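Local coordinates for protein D-alanyl-D-alanine carboxypeptidase (Enterococcus faecalis V583, PDB 5ZHF) that removes the C-terminal D-alanine from peptidoglycan-derived pentapeptides as a zinc-dependent D,D-carboxypeptidase, an activity tied to vancomycin resistance, at residues A[45-50]-A[211-216]; A[65-70]-A[91-96]; A[105-110]-A[130-135]. One frame throughout, in Å; residues are numbered along the deposited sequence.

Interaction 1 (A[45-50]-A[211-216])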
loop_
_atom_site.group_PDB
_atom_site.type_symbol
_atom_site.label_atom_id
_atom_site.label_comp_id
_atom_site.label_asym_id
_atom_site.label_seq_id
_atom_site.Cartn_x
_atom_site.Cartn_y
_atom_site.Cartn_z
ATOM N N LEU A 45 -11.008 5.848 -3.438
ATOM C CA LEU A 45 -10.445 6.230 -2.161
ATOM C C LEU A 45 -10.899 5.285 -1.065
ATOM O O LEU A 45 -12.100 5.154 -0.797
ATOM C CB LEU A 45 -10.835 7.675 -1.839
ATOM C CG LEU A 45 -10.213 8.264 -0.566
ATOM C CD1 LEU A 45 -8.689 8.192 -0.610
ATOM C CD2 LEU A 45 -10.661 9.706 -0.357
ATOM N N VAL A 46 -9.931 4.607 -0.420
ATOM C CA VAL A 46 -10.196 3.754 0.735
ATOM C C VAL A 46 -9.309 4.219 1.884
ATOM O O VAL A 46 -8.086 4.246 1.772
ATOM C CB VAL A 46 -9.966 2.249 0.445
ATOM C CG1 VAL A 46 -10.108 1.410 1.708
ATOM C CG2 VAL A 46 -10.964 1.791 -0.608
ATOM N N ASN A 47 -9.939 4.578 2.986
ATOM C CA ASN A 47 -9.259 5.014 4.186
ATOM C C ASN A 47 -10.219 4.908 5.351
ATOM O O ASN A 47 -11.254 4.375 5.185
ATOM C CB ASN A 47 -8.628 6.391 4.062
ATOM C CG ASN A 47 -9.626 7.515 3.881
ATOM O OD1 ASN A 47 -10.793 7.391 4.110
ATOM N ND2 ASN A 47 -9.122 8.626 3.485
ATOM N N ARG A 48 -9.883 5.427 6.515
ATOM C CA ARG A 48 -10.821 5.358 7.662
ATOM C C ARG A 48 -12.176 6.056 7.425
ATOM O O ARG A 48 -13.163 5.706 7.986
ATOM C CB ARG A 48 -10.126 5.823 8.918
ATOM C CG ARG A 48 -8.795 5.131 9.066
ATOM C CD ARG A 48 -8.275 5.178 10.481
ATOM N NE ARG A 48 -7.771 6.476 10.890
ATOM C CZ ARG A 48 -6.492 6.813 10.870
ATOM N NH1 ARG A 48 -6.096 8.017 11.262
ATOM N NH2 ARG A 48 -5.611 5.924 10.491
ATOM N N GLN A 49 -12.196 7.063 6.575
ATOM C CA GLN A 49 -13.430 7.779 6.245
ATOM C C GLN A 49 -14.142 7.276 4.972
ATOM O O GLN A 49 -15.185 7.749 4.618
ATOM C CB GLN A 49 -13.124 9.286 6.103
ATOM C CG GLN A 49 -12.641 9.957 7.374
ATOM C CD GLN A 49 -11.261 9.496 7.844
ATOM O OE1 GLN A 49 -11.070 9.096 8.948
ATOM N NE2 GLN A 49 -10.312 9.575 6.956
ATOM N N ASN A 50 -13.547 6.296 4.309
ATOM C CA ASN A 50 -14.010 5.794 3.050
ATOM C C ASN A 50 -13.837 4.262 3.011
ATOM O O ASN A 50 -12.868 3.774 2.439
ATOM C CB ASN A 50 -13.243 6.469 1.913
ATOM C CG ASN A 50 -13.552 7.961 1.794
ATOM O OD1 ASN A 50 -12.930 8.808 2.452
ATOM N ND2 ASN A 50 -14.497 8.280 0.943
ATOM N N CYS A 211 -0.308 13.458 -1.495
ATOM C CA CYS A 211 -0.918 12.171 -1.189
ATOM C C CYS A 211 -2.238 12.076 -1.962
ATOM O O CYS A 211 -2.711 13.065 -2.529
ATOM C CB CYS A 211 -1.128 11.991 0.319
ATOM S SG CYS A 211 -2.305 13.126 1.123
ATOM N N LEU A 212 -2.800 10.876 -2.017
ATOM C CA LEU A 212 -3.983 10.618 -2.808
ATOM C C LEU A 212 -5.184 11.497 -2.400
ATOM O O LEU A 212 -5.884 12.047 -3.259
ATOM C CB LEU A 212 -4.356 9.142 -2.725
ATOM C CG LEU A 212 -5.535 8.706 -3.603
ATOM C CD1 LEU A 212 -5.327 9.052 -5.075
ATOM C CD2 LEU A 212 -5.802 7.216 -3.403
ATOM N N GLU A 213 -5.386 11.645 -1.100
ATOM C CA GLU A 213 -6.479 12.466 -0.590
ATOM C C GLU A 213 -6.440 13.901 -1.133
ATOM O O GLU A 213 -7.484 14.437 -1.533
ATOM C CB GLU A 213 -6.471 12.490 0.932
ATOM C CG GLU A 213 -6.961 11.225 1.595
ATOM C CD GLU A 213 -5.904 10.133 1.774
ATOM O OE1 GLU A 213 -4.721 10.302 1.334
ATOM O OE2 GLU A 213 -6.274 9.092 2.349
ATOM N N GLU A 214 -5.250 14.504 -1.133
ATOM C CA GLU A 214 -5.033 15.868 -1.666
ATOM C C GLU A 214 -5.326 15.931 -3.147
ATOM O O GLU A 214 -5.995 16.867 -3.616
ATOM C CB GLU A 214 -3.586 16.315 -1.456
ATOM C CG GLU A 214 -3.213 16.608 -0.029
ATOM C CD GLU A 214 -1.737 16.955 0.111
ATOM O OE1 GLU A 214 -0.892 16.122 -0.263
ATOM O OE2 GLU A 214 -1.413 18.063 0.583
ATOM N N TYR A 215 -4.825 14.933 -3.886
ATOM C CA TYR A 215 -5.043 14.866 -5.322
ATOM C C TYR A 215 -6.533 14.841 -5.650
ATOM O O TYR A 215 -7.007 15.593 -6.521
ATOM C CB TYR A 215 -4.367 13.625 -5.907
ATOM C CG TYR A 215 -4.531 13.486 -7.395
ATOM C CD1 TYR A 215 -3.834 14.317 -8.266
ATOM C CD2 TYR A 215 -5.385 12.530 -7.937
ATOM C CE1 TYR A 215 -3.966 14.185 -9.626
ATOM C CE2 TYR A 215 -5.535 12.407 -9.303
ATOM C CZ TYR A 215 -4.809 13.227 -10.135
ATOM O OH TYR A 215 -4.917 13.122 -11.490
ATOM N N LEU A 216 -7.257 13.966 -4.966
ATOM C CA LEU A 216 -8.690 13.817 -5.188
ATOM C C LEU A 216 -9.450 15.071 -4.781
ATOM O O LEU A 216 -10.347 15.487 -5.499
ATOM C CB LEU A 216 -9.252 12.599 -4.465
ATOM C CG LEU A 216 -8.699 11.272 -4.998
ATOM C CD1 LEU A 216 -9.170 10.122 -4.126
ATOM C CD2 LEU A 216 -9.039 11.057 -6.474
#
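Glu213 leaves its helix with CG anti to the carbonyl carbon (chi1 -75°) and then bends at chi2 (85°), which sets CD, and with it the carboxylate, on the side of the 45-50 loop. The Asn47 amide, whose CG sits between the backbone N and the carbonyl carbon, comes to meet it tip to tip. Asn47 ND2 donates to Glu213 OE2 at 3.1 Å, in a nearly straight bond that uses the anti lone pair of the oxygen. Amide and carboxylate lie almost in one plane, 10° apart. Glu213 OE2 also forms a salt bridge with Arg176, so a charged partner and a neutral one grip the same oxygen.

The other end of the Asn47 amide is busy within its own loop. The type I turn from Asn47 to Asn50 carries an Asx turn, in which Gln49 N donates to Asn47 OD1 at 2.9 Å from above the carbonyl plane. The contact thus fastens this loop, ahead of strand 60-62, to the start of the C-terminal helix 212-218, where Cys211 is the N-cap.

Leu45 supplies the apolar half. It slides past Leu216 in the opposite direction, Leu45 CB lying 3.7 Å from Leu216 CD1, while Leu45 CD1 approaches Leu212 CD2 at 4.1 Å. Across Glu213 the Leu45 side chain runs at about a right angle, with Leu45 CD1 3.9 Å from Glu213 OE2.

Interaction 2 (A[65-70]-A[91-96])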
loop_
_atom_site.group_PDB
_atom_site.type_symbol
_atom_site.label_atom_id
_atom_site.label_comp_id
_atom_site.label_asym_id
_atom_site.label_seq_id
_atom_site.Cartn_x
_atom_site.Cartn_y
_atom_site.Cartn_z
ATOM N N ASN A 65 4.514 -16.217 -5.769
ATOM C CA ASN A 65 4.584 -16.435 -4.325
ATOM C C ASN A 65 3.241 -16.653 -3.621
ATOM O O ASN A 65 3.199 -16.707 -2.372
ATOM C CB ASN A 65 5.380 -15.319 -3.632
ATOM C CG ASN A 65 4.631 -14.005 -3.547
ATOM O OD1 ASN A 65 3.466 -13.872 -4.009
ATOM N ND2 ASN A 65 5.262 -13.037 -2.900
ATOM N N GLY A 66 2.147 -16.753 -4.388
ATOM C CA GLY A 66 0.843 -17.011 -3.831
ATOM C C GLY A 66 0.062 -15.796 -3.354
ATOM O O GLY A 66 -1.151 -15.914 -3.063
ATOM N N GLU A 67 0.698 -14.620 -3.323
ATOM C CA GLU A 67 -0.033 -13.377 -3.075
ATOM C C GLU A 67 -0.904 -13.087 -4.295
ATOM O O GLU A 67 -0.592 -13.517 -5.400
ATOM C CB GLU A 67 0.913 -12.193 -2.827
ATOM C CG GLU A 67 1.765 -12.345 -1.573
ATOM C CD GLU A 67 0.951 -12.418 -0.284
ATOM O OE1 GLU A 67 -0.002 -11.643 -0.111
ATOM O OE2 GLU A 67 1.317 -13.248 0.576
ATOM N N ARG A 68 -2.020 -12.416 -4.052
ATOM C CA ARG A 68 -2.982 -12.080 -5.101
ATOM C C ARG A 68 -3.092 -10.581 -5.284
ATOM O O ARG A 68 -2.916 -9.820 -4.333
ATOM C CB ARG A 68 -4.348 -12.667 -4.761
ATOM C CG ARG A 68 -4.412 -14.179 -4.957
ATOM C CD ARG A 68 -5.758 -14.766 -4.509
ATOM N NE ARG A 68 -5.961 -14.574 -3.074
ATOM C CZ ARG A 68 -7.101 -14.747 -2.406
ATOM N NH1 ARG A 68 -8.208 -15.116 -3.024
ATOM N NH2 ARG A 68 -7.120 -14.552 -1.085
ATOM N N ILE A 69 -3.406 -10.186 -6.518
ATOM C CA ILE A 69 -3.580 -8.784 -6.898
ATOM C C ILE A 69 -4.769 -8.667 -7.855
ATOM O O ILE A 69 -5.110 -9.624 -8.542
ATOM C CB ILE A 69 -2.319 -8.211 -7.578
ATOM C CG1 ILE A 69 -1.918 -9.076 -8.780
ATOM C CG2 ILE A 69 -1.200 -8.063 -6.558
ATOM C CD1 ILE A 69 -1.016 -8.378 -9.754
ATOM N N ASP A 70 -5.369 -7.484 -7.901
ATOM C CA ASP A 70 -6.353 -7.153 -8.947
ATOM C C ASP A 70 -5.707 -7.423 -10.309
ATOM O O ASP A 70 -4.646 -6.901 -10.623
ATOM C CB ASP A 70 -6.793 -5.694 -8.763
ATOM C CG ASP A 70 -7.921 -5.279 -9.694
ATOM O OD1 ASP A 70 -7.994 -5.784 -10.836
ATOM O OD2 ASP A 70 -8.734 -4.457 -9.248
ATOM N N PRO A 91 12.980 -6.695 -5.685
ATOM C CA PRO A 91 11.883 -6.643 -4.730
ATOM C C PRO A 91 11.068 -7.929 -4.664
ATOM O O PRO A 91 11.189 -8.799 -5.526
ATOM C CB PRO A 91 11.000 -5.481 -5.253
ATOM C CG PRO A 91 11.365 -5.352 -6.698
ATOM C CD PRO A 91 12.618 -6.102 -6.982
ATOM N N ILE A 92 10.218 -8.014 -3.656
ATOM C CA ILE A 92 9.229 -9.081 -3.529
ATOM C C ILE A 92 7.913 -8.446 -3.105
ATOM O O ILE A 92 7.907 -7.384 -2.460
ATOM C CB ILE A 92 9.630 -10.148 -2.471
ATOM C CG1 ILE A 92 9.738 -9.520 -1.070
ATOM C CG2 ILE A 92 10.961 -10.818 -2.837
ATOM C CD1 ILE A 92 9.887 -10.552 0.051
ATOM N N VAL A 93 6.818 -9.121 -3.413
ATOM C CA VAL A 93 5.503 -8.709 -2.925
ATOM C C VAL A 93 5.279 -9.430 -1.604
ATOM O O VAL A 93 4.952 -10.624 -1.570
ATOM C CB VAL A 93 4.374 -9.017 -3.913
ATOM C CG1 VAL A 93 3.017 -8.597 -3.316
ATOM C CG2 VAL A 93 4.616 -8.342 -5.265
ATOM N N ALA A 94 5.492 -8.710 -0.518
ATOM C CA ALA A 94 5.283 -9.293 0.802
ATOM C C ALA A 94 3.786 -9.502 1.097
ATOM O O ALA A 94 3.403 -10.445 1.780
ATOM C CB ALA A 94 5.955 -8.427 1.858
ATOM N N SER A 95 2.923 -8.622 0.573
ATOM C CA SER A 95 1.504 -8.718 0.849
ATOM C C SER A 95 0.727 -7.974 -0.217
ATOM O O SER A 95 1.002 -6.789 -0.482
ATOM C CB SER A 95 1.169 -8.096 2.212
ATOM O OG SER A 95 -0.233 -8.171 2.469
ATOM N N GLY A 96 -0.242 -8.655 -0.813
ATOM C CA GLY A 96 -1.144 -8.039 -1.801
ATOM C C GLY A 96 -2.559 -7.975 -1.222
ATOM O O GLY A 96 -2.817 -7.331 -0.197
#
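Asn65 and Glu67 both turn toward strand 91-95 and the corner it makes at Ala94, and each meets backbone there. The Asn65 amide presents ND2 to Val93 O at 2.8 Å; the acceptor lies close to the amide plane, though the bond is bent at the hydrogen (138°). Its other end is used at home: Glu67 N donates to Asn65 OD1 at 2.9 Å from above the carbonyl plane. This Asx turn ties the rotation of the amide to the loop through Gly66, a residue whose backbone angles would press a CB against the carbonyl oxygen of Asn65.

Glu67 CG, anti to the carbonyl carbon, lies 3.6 Å from Val93 O; the bend at chi2 (-62°) then turns CD toward the 94-96 backbone. There Gly96 N donates to Glu67 OE1 at 3.1 Å, approaching on the anti side, 31° out of the carboxylate plane.

Between these two polar grips the chain makes a classic beta bulge, with Ala94 and Ser95 both facing Asp147, a zinc ligand on the neighbouring strand 145-150. Strand 68-70 pairs antiparallel with strand 60-62, so the contact joins that small sheet to strand 91-95, an outermost strand of the antiparallel four-stranded sheet of this M15 peptidase. The corner lies close to the metal site: Gly96 O accepts from His140, another zinc ligand.

Apolar contact is slight, with Glu67 CB 4.2 Å from Val93 CG1, and Phe81 of helix 74-86 also touches Val93. Farther along, Gly96 CA makes a CA-H...O contact with Arg68 O at 3.6 Å.

Interaction 3 (A[105-110]-A[130-135])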
loop_
_atom_site.group_PDB
_atom_site.type_symbol
_atom_site.label_atom_id
_atom_site.label_comp_id
_atom_site.label_asym_id
_atom_site.label_seq_id
_atom_site.Cartn_x
_atom_site.Cartn_y
_atom_site.Cartn_z
ATOM N N GLU A 105 -6.630 -10.106 11.550
ATOM C CA GLU A 105 -5.518 -10.804 12.202
ATOM C C GLU A 105 -4.242 -9.958 12.231
ATOM O O GLU A 105 -3.527 -9.930 13.243
ATOM C CB GLU A 105 -5.255 -12.149 11.517
ATOM C CG GLU A 105 -6.382 -13.144 11.739
ATOM C CD GLU A 105 -6.254 -14.426 10.935
ATOM O OE1 GLU A 105 -5.209 -14.641 10.284
ATOM O OE2 GLU A 105 -7.213 -15.230 10.972
ATOM N N ILE A 106 -3.975 -9.294 11.130
ATOM C CA ILE A 106 -2.828 -8.435 11.062
ATOM C C ILE A 106 -3.011 -7.280 12.031
ATOM O O ILE A 106 -2.105 -6.933 12.702
ATOM C CB ILE A 106 -2.546 -7.968 9.632
ATOM C CG1 ILE A 106 -2.131 -9.163 8.818
ATOM C CG2 ILE A 106 -1.471 -6.904 9.612
ATOM C CD1 ILE A 106 -1.851 -8.866 7.381
HETATM N N MSE A 107 -4.217 -6.722 12.103
HETATM C CA MSE A 107 -4.494 -5.622 13.019
HETATM C C MSE A 107 -4.348 -6.033 14.465
HETATM O O MSE A 107 -3.786 -5.264 15.274
HETATM C CB MSE A 107 -5.913 -5.116 12.782
HETATM C CG MSE A 107 -6.236 -3.946 13.704
HETATM SE SE MSE A 107 -8.070 -3.317 13.350
HETATM C CE MSE A 107 -8.118 -1.856 14.671
ATOM N N ASP A 108 -4.838 -7.222 14.805
ATOM C CA ASP A 108 -4.766 -7.754 16.146
ATOM C C ASP A 108 -3.341 -8.030 16.562
ATOM O O ASP A 108 -2.983 -7.821 17.673
ATOM C CB ASP A 108 -5.594 -9.028 16.247
ATOM C CG ASP A 108 -7.067 -8.776 16.175
ATOM O OD1 ASP A 108 -7.501 -7.640 16.236
ATOM O OD2 ASP A 108 -7.782 -9.749 16.075
ATOM N N GLU A 109 -2.539 -8.520 15.652
ATOM C CA GLU A 109 -1.121 -8.769 15.939
ATOM C C GLU A 109 -0.383 -7.462 16.243
ATOM O O GLU A 109 0.461 -7.434 17.137
ATOM C CB GLU A 109 -0.445 -9.580 14.817
ATOM C CG GLU A 109 -0.865 -11.049 14.885
ATOM C CD GLU A 109 -0.326 -11.949 13.774
ATOM O OE1 GLU A 109 0.158 -13.081 14.101
ATOM O OE2 GLU A 109 -0.408 -11.551 12.579
ATOM N N LYS A 110 -0.724 -6.384 15.539
ATOM C CA LYS A 110 -0.142 -5.060 15.824
ATOM C C LYS A 110 -0.608 -4.531 17.178
ATOM O O LYS A 110 0.211 -3.959 17.916
ATOM C CB LYS A 110 -0.455 -4.042 14.715
ATOM C CG LYS A 110 0.267 -2.692 14.804
ATOM C CD LYS A 110 1.788 -2.771 14.801
ATOM C CE LYS A 110 2.381 -3.336 13.518
ATOM N NZ LYS A 110 3.794 -3.791 13.711
ATOM N N THR A 130 -2.659 3.646 13.285
ATOM C CA THR A 130 -1.720 4.485 12.526
ATOM C C THR A 130 -0.835 3.661 11.591
ATOM O O THR A 130 -0.138 4.246 10.762
ATOM C CB THR A 130 -0.800 5.354 13.425
ATOM O OG1 THR A 130 0.079 4.517 14.201
ATOM C CG2 THR A 130 -1.617 6.242 14.354
ATOM N N TRP A 131 -0.852 2.325 11.748
ATOM C CA TRP A 131 -0.117 1.376 10.907
ATOM C C TRP A 131 -0.972 0.412 10.101
ATOM O O TRP A 131 -0.659 0.134 8.943
ATOM C CB TRP A 131 0.822 0.526 11.779
ATOM C CG TRP A 131 1.864 1.326 12.509
ATOM C CD1 TRP A 131 1.840 1.668 13.827
ATOM C CD2 TRP A 131 3.078 1.873 11.975
ATOM N NE1 TRP A 131 2.961 2.397 14.148
ATOM C CE2 TRP A 131 3.731 2.546 13.030
ATOM C CE3 TRP A 131 3.666 1.884 10.698
ATOM C CZ2 TRP A 131 4.968 3.195 12.859
ATOM C CZ3 TRP A 131 4.879 2.539 10.523
ATOM C CH2 TRP A 131 5.516 3.188 11.609
ATOM N N VAL A 132 -2.023 -0.129 10.712
ATOM C CA VAL A 132 -2.831 -1.189 10.113
ATOM C C VAL A 132 -4.281 -0.750 10.203
ATOM O O VAL A 132 -4.775 -0.449 11.288
ATOM C CB VAL A 132 -2.669 -2.530 10.856
ATOM C CG1 VAL A 132 -3.485 -3.637 10.180
ATOM C CG2 VAL A 132 -1.195 -2.944 10.947
ATOM N N ALA A 133 -4.967 -0.763 9.068
ATOM C CA ALA A 133 -6.330 -0.260 8.986
ATOM C C ALA A 133 -7.336 -1.254 9.572
ATOM O O ALA A 133 -7.105 -2.479 9.546
ATOM C CB ALA A 133 -6.652 0.059 7.538
ATOM N N VAL A 134 -8.455 -0.752 10.106
ATOM C CA VAL A 134 -9.501 -1.661 10.586
ATOM C C VAL A 134 -10.077 -2.365 9.367
ATOM O O VAL A 134 -10.146 -1.764 8.284
ATOM C CB VAL A 134 -10.631 -0.984 11.434
ATOM C CG1 VAL A 134 -10.051 -0.184 12.604
ATOM C CG2 VAL A 134 -11.555 -0.126 10.596
ATOM N N PRO A 135 -10.495 -3.627 9.523
ATOM C CA PRO A 135 -11.072 -4.292 8.355
ATOM C C PRO A 135 -12.189 -3.487 7.693
ATOM O O PRO A 135 -13.017 -2.855 8.366
ATOM C CB PRO A 135 -11.580 -5.619 8.925
ATOM C CG PRO A 135 -10.698 -5.866 10.090
ATOM C CD PRO A 135 -10.497 -4.519 10.697
#
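The loop 130-135 passes beside helix 100-116, nearest where the CA atoms of Met107 and Val132 are 5.6 Å apart, and no hydrogen bond joins the two segments. Val132 points its branches at the helix: Val132 CG1 rests 3.6 Å from Met107 CA, and it also meets Ile106 CG2 at 3.9 Å, with those two side chains crossing at about a right angle. The other branch, Val132 CG2, packs 4.0 Å from Lys110 CB.

Met107, a selenomethionine, is fully extended, with CG anti to the backbone N (chi1 -179°). This straight chain lies side by side with Val134, pointing the same way. Met107 CE and Val134 CG1 are modelled 3.3 Å apart, shorter than usual van der Waals contact and therefore doubtful in detail, while Met107 SE lies 3.8 Å from Pro135 CD. Lys110 bends at chi2 and chi3; its NZ pairs with Glu113 and lies over the Trp131 five-membered ring at a distance that allows at most a weak attraction.

Gln103 of the same helix donates to Ala133 O. With Trp131, Val132 and Ala133, it belongs to the substrate-binding site, so helix and loop together form part of that site, with the Val132 side chain about 8 Å from the zinc ion.

In the fold
Interactions 2 and 3 follow one another along the chain, and both are nested inside the long loop closed by interaction 1, which brings the 45-50 loop together with the C-terminal helix 212-218. Interactions 1 and 2 lie on opposite sides of the chain's centre, 23 Å apart between centres. Interaction 3 is 18 Å from each, centre to centre, and its nearest atoms come within about 5 Å of both. Strand 91-95 of interaction 2 is followed directly by helix 100-116 of interaction 3. The sheet edge beside two zinc ligands is thus joined in sequence to the helix packed against the substrate-binding loop, while interaction 1 joins parts close to the two ends of the modelled chain.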